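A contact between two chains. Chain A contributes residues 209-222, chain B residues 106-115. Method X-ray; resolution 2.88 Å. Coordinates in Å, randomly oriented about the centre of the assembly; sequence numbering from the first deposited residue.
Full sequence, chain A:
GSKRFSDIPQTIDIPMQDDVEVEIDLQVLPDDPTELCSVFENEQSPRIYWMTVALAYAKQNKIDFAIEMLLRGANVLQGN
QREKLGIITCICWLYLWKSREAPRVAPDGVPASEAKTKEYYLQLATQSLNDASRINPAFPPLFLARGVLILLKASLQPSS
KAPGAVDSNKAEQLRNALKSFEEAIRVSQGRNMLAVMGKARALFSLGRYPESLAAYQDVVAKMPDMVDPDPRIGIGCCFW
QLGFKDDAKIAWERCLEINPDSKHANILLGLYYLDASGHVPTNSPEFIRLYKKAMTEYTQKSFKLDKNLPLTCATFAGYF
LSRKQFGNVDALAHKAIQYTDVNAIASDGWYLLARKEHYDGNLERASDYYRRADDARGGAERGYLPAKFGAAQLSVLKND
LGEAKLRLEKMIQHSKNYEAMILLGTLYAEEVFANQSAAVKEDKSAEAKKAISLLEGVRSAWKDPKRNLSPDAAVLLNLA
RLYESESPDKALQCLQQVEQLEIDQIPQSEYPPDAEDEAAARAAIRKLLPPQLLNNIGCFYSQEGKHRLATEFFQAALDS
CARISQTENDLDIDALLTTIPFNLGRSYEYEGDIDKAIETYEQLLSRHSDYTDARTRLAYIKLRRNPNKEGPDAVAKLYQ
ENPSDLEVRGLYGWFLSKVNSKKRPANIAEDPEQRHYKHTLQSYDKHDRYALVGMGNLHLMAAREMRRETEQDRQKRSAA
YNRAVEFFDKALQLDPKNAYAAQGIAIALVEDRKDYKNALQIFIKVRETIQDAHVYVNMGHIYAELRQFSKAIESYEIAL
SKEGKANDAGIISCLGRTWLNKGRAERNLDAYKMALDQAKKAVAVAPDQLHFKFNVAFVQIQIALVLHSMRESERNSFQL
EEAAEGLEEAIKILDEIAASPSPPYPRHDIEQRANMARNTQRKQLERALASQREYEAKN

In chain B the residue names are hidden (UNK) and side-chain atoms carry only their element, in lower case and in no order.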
# COMPACT_ATOMS: atom_id res chain seq x y z
N TYR A 209 -30.20 -23.44 9.78
CA TYR A 209 -29.86 -23.62 11.19
C TYR A 209 -31.05 -23.57 12.15
O TYR A 209 -31.09 -24.35 13.09
CB TYR A 209 -28.77 -22.63 11.62
CG TYR A 209 -27.47 -22.84 10.87
CD1 TYR A 209 -26.79 -24.04 10.95
CD2 TYR A 209 -26.93 -21.83 10.08
CE1 TYR A 209 -25.61 -24.23 10.25
CE2 TYR A 209 -25.76 -22.02 9.38
CZ TYR A 209 -25.09 -23.22 9.48
OH TYR A 209 -23.93 -23.42 8.78
N PRO A 210 -32.00 -22.65 11.92
CA PRO A 210 -33.13 -22.59 12.87
C PRO A 210 -33.99 -23.82 12.89
O PRO A 210 -34.53 -24.17 13.94
CB PRO A 210 -33.94 -21.38 12.38
CG PRO A 210 -32.91 -20.50 11.77
CD PRO A 210 -31.91 -21.44 11.11
N GLU A 211 -34.12 -24.48 11.75
CA GLU A 211 -34.94 -25.68 11.63
C GLU A 211 -34.19 -26.87 12.21
O GLU A 211 -34.79 -27.75 12.83
CB GLU A 211 -35.28 -25.96 10.18
CG GLU A 211 -35.89 -24.76 9.46
CD GLU A 211 -36.16 -25.07 8.00
OE1 GLU A 211 -36.89 -26.05 7.72
OE2 GLU A 211 -35.63 -24.34 7.13
N SER A 212 -32.88 -26.88 12.00
CA SER A 212 -31.96 -27.86 12.62
C SER A 212 -31.92 -27.78 14.15
O SER A 212 -31.99 -28.80 14.84
CB SER A 212 -30.56 -27.64 12.08
OG SER A 212 -29.74 -28.74 12.38
N LEU A 213 -31.79 -26.57 14.66
CA LEU A 213 -31.93 -26.32 16.09
C LEU A 213 -33.26 -26.81 16.62
O LEU A 213 -33.34 -27.45 17.66
CB LEU A 213 -31.86 -24.83 16.37
CG LEU A 213 -31.95 -24.39 17.84
CD1 LEU A 213 -30.81 -24.97 18.65
CD2 LEU A 213 -31.89 -22.87 17.93
N ALA A 214 -34.31 -26.46 15.89
CA ALA A 214 -35.66 -26.82 16.28
C ALA A 214 -35.77 -28.32 16.41
O ALA A 214 -36.46 -28.81 17.31
CB ALA A 214 -36.65 -26.30 15.25
N ALA A 215 -35.08 -29.01 15.50
CA ALA A 215 -35.07 -30.46 15.45
C ALA A 215 -34.30 -31.13 16.62
O ALA A 215 -34.85 -32.01 17.31
CB ALA A 215 -34.54 -30.93 14.11
N TYR A 216 -33.07 -30.71 16.87
CA TYR A 216 -32.33 -31.23 18.01
C TYR A 216 -33.07 -30.96 19.30
O TYR A 216 -33.16 -31.83 20.14
CB TYR A 216 -30.93 -30.63 18.09
CG TYR A 216 -30.00 -31.14 17.04
CD1 TYR A 216 -29.57 -32.45 17.05
CD2 TYR A 216 -29.54 -30.33 16.02
CE1 TYR A 216 -28.72 -32.93 16.08
CE2 TYR A 216 -28.67 -30.80 15.05
CZ TYR A 216 -28.26 -32.10 15.08
OH TYR A 216 -27.41 -32.60 14.10
N GLN A 217 -33.60 -29.74 19.44
CA GLN A 217 -34.42 -29.38 20.61
C GLN A 217 -35.65 -30.29 20.74
O GLN A 217 -36.02 -30.69 21.82
CB GLN A 217 -34.85 -27.91 20.54
CG GLN A 217 -33.73 -26.90 20.82
CD GLN A 217 -34.17 -25.47 20.59
OE1 GLN A 217 -35.01 -25.19 19.73
NE2 GLN A 217 -33.59 -24.54 21.35
N ASP A 218 -36.26 -30.63 19.61
CA ASP A 218 -37.41 -31.53 19.63
C ASP A 218 -37.02 -32.90 20.19
O ASP A 218 -37.76 -33.51 20.98
CB ASP A 218 -37.98 -31.67 18.22
CG ASP A 218 -39.36 -32.30 18.22
OD1 ASP A 218 -40.27 -31.71 18.82
OD2 ASP A 218 -39.55 -33.37 17.61
N VAL A 219 -35.85 -33.37 19.81
CA VAL A 219 -35.35 -34.64 20.34
C VAL A 219 -35.17 -34.60 21.84
O VAL A 219 -35.61 -35.46 22.53
CB VAL A 219 -33.99 -34.97 19.74
CG1 VAL A 219 -33.56 -36.36 20.17
CG2 VAL A 219 -34.09 -34.90 18.22
N VAL A 220 -34.48 -33.58 22.32
CA VAL A 220 -34.22 -33.41 23.74
C VAL A 220 -35.54 -33.36 24.47
O VAL A 220 -35.69 -33.96 25.53
CB VAL A 220 -33.42 -32.11 24.01
CG1 VAL A 220 -33.26 -31.85 25.50
CG2 VAL A 220 -32.04 -32.19 23.40
N ALA A 221 -36.50 -32.62 23.91
CA ALA A 221 -37.80 -32.43 24.53
C ALA A 221 -38.58 -33.75 24.64
O ALA A 221 -39.02 -34.17 25.72
CB ALA A 221 -38.59 -31.43 23.74
N LYS A 222 -38.74 -34.41 23.49
CA LYS A 222 -39.42 -35.68 23.42
C LYS A 222 -38.67 -36.85 24.11
O LYS A 222 -39.32 -37.76 24.63
CB LYS A 222 -39.69 -36.03 21.95
CG LYS A 222 -40.68 -35.10 21.27
CD LYS A 222 -41.18 -35.68 19.96
CE LYS A 222 -42.38 -34.95 19.41
NZ LYS A 222 -42.11 -33.51 19.18
N UNK B 106 -31.48 -28.16 33.78
CA UNK B 106 -30.31 -27.92 32.94
C UNK B 106 -30.54 -28.06 31.46
O UNK B 106 -29.70 -27.65 30.69
c UNK B 106 -27.33 -28.89 36.47
c UNK B 106 -28.97 -27.68 35.65
c UNK B 106 -29.18 -28.86 33.34
c UNK B 106 -28.64 -28.60 34.71
n UNK B 106 -27.60 -29.33 35.25
n UNK B 106 -28.14 -27.88 36.73
N UNK B 107 -31.64 -28.67 31.05
CA UNK B 107 -32.05 -28.68 29.65
C UNK B 107 -32.95 -27.51 29.31
O UNK B 107 -33.11 -27.18 28.14
o UNK B 107 -30.82 -31.15 28.59
c UNK B 107 -31.84 -31.17 29.31
o UNK B 107 -32.16 -32.11 30.07
c UNK B 107 -32.75 -29.98 29.29
N UNK B 108 -33.52 -26.85 30.31
CA UNK B 108 -34.45 -25.73 30.05
C UNK B 108 -33.76 -24.67 29.20
O UNK B 108 -34.31 -24.27 28.19
c UNK B 108 -38.54 -27.00 33.71
n UNK B 108 -39.13 -26.43 32.65
n UNK B 108 -37.31 -26.62 34.10
n UNK B 108 -39.19 -27.95 34.39
c UNK B 108 -35.05 -25.14 31.33
c UNK B 108 -35.94 -26.13 32.08
c UNK B 108 -36.50 -25.60 33.42
N UNK B 109 -32.53 -24.28 29.56
CA UNK B 109 -31.84 -23.28 28.75
C UNK B 109 -31.54 -23.71 27.32
O UNK B 109 -31.40 -22.88 26.45
c UNK B 109 -30.72 -23.60 30.84
c UNK B 109 -30.51 -23.07 29.47
c UNK B 109 -31.68 -24.75 30.67
N UNK B 110 -31.42 -25.01 27.09
CA UNK B 110 -31.17 -25.52 25.74
C UNK B 110 -32.43 -25.58 24.94
O UNK B 110 -32.37 -25.54 23.73
c UNK B 110 -30.59 -26.91 25.78
c UNK B 110 -28.75 -28.54 26.17
c UNK B 110 -28.90 -26.48 27.58
c UNK B 110 -29.14 -27.06 26.20
N UNK B 111 -33.58 -25.71 25.60
CA UNK B 111 -34.86 -25.80 24.88
C UNK B 111 -35.47 -24.44 24.42
O UNK B 111 -36.43 -24.39 23.63
c UNK B 111 -35.41 -28.09 25.83
c UNK B 111 -35.16 -28.77 24.48
c UNK B 111 -35.85 -26.62 25.69
c UNK B 111 -36.43 -28.88 26.66
N UNK B 112 -34.89 -23.34 24.90
CA UNK B 112 -35.41 -22.02 24.58
C UNK B 112 -35.44 -21.81 23.06
O UNK B 112 -34.43 -22.03 22.38
c UNK B 112 -34.59 -20.92 26.72
n UNK B 112 -30.01 -20.11 26.33
n UNK B 112 -31.27 -18.24 26.84
c UNK B 112 -34.54 -20.95 25.21
c UNK B 112 -31.17 -19.56 26.68
n UNK B 112 -32.22 -20.35 26.86
c UNK B 112 -33.56 -19.92 27.24
N UNK B 113 -36.61 -21.40 22.54
CA UNK B 113 -36.72 -21.09 21.12
C UNK B 113 -35.73 -20.06 20.66
O UNK B 113 -35.33 -19.21 21.42
c UNK B 113 -38.89 -21.28 22.06
c UNK B 113 -38.15 -20.56 21.00
c UNK B 113 -37.93 -21.43 23.20
N UNK B 114 -35.34 -20.13 19.41
CA UNK B 114 -34.41 -19.18 18.84
C UNK B 114 -34.82 -17.71 19.09
O UNK B 114 -34.00 -16.85 19.40
c UNK B 114 -32.02 -18.39 17.19
c UNK B 114 -33.39 -18.50 16.55
c UNK B 114 -34.29 -19.45 17.35
c UNK B 114 -33.27 -18.98 15.11
N UNK B 115 -36.11 -17.44 18.94
CA UNK B 115 -36.67 -16.11 19.19
C UNK B 115 -36.34 -15.61 20.60
O UNK B 115 -35.95 -14.46 20.80
c UNK B 115 -38.19 -16.18 19.02
o UNK B 115 -38.58 -17.45 18.50

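Position 106 of chain B has one side-chain carbon leading to a five-membered ring of three carbons and two nitrogens. An imidazole is unmistakable, so this is His106(B), and it lies out of reach of the helix on chain A.

At position 107 two carbons follow the CA, the second carrying two oxygens: a short carboxylate, Asp107(B). Its OD1 sits 4.0 Å from CG1 of Val220(A), a packing contact; both carboxylate oxygens are hydrogen-bonded elsewhere in the structure.

Position 108 shows three carbons, a nitrogen, then a carbon bearing two more nitrogens. That guanidinium makes it Arg108(B), extended and touching nothing on this stretch of chain A.

Position 109 has three carbons closing a ring onto the backbone nitrogen, hence Pro109(B), also beyond contact with this stretch.

Four carbons forked at the second define position 110 as Leu110(B). Its side chain stays 5.6 Å or more from this stretch of the chain A helix; what matters is its backbone O, 2.9 Å from NE2 of Gln217(A).

Position 111 repeats the four-carbon fork, with one tip against chain A: Leu111(B). Its CD2 lies 3.4 Å from the backbone O of Gln217(A), 3.8 Å from CG1 of Val220(A) and 4.4 Å from CB of Ala221(A). The CA-to-CB bond points sideways, yet the side chain's end comes nearer the helix.

Position 112 carries three carbons, a nitrogen and a carbon with two further nitrogens, so it is Arg112(B). CA-to-CB points away, and NE donates to O of Pro109(B) at 2.7 Å, tying the side chain back onto its own turn. Its backbone O faces chain A, 2.8 Å from NE2 of Gln217(A).

Position 113 is another three-carbon ring closed on the backbone nitrogen, Pro113(B), its CA-to-CB bond pointing away from the helix.

Position 114 has four carbons forked at the second, its CA-to-CB bond points toward chain A, and it is Leu114(B). Its CD2 meets CG of Pro210(A) at 3.7 Å, and its CB lies 4.2 Å from CD2 of Leu213(A).

Position 115, one carbon and one oxygen, is Ser115(B), out of reach.

The contact works by one polar clasp set among apolar packing. The CA-to-CB bond of Gln217(A) points toward chain B, and its NE2 donates hydrogen bonds to two main-chain acceptors, O of Leu110(B) and O of Arg112(B). Such recognition reads backbone shape: the turn must bring both carbonyls within reach of one amide nitrogen. Along the helix, Leu114(B) packs on Pro210(A) and Leu213(A), while Leu111(B) packs on Val220(A) and Ala221(A).

Chain B (106-115) HDRPLLRPLS
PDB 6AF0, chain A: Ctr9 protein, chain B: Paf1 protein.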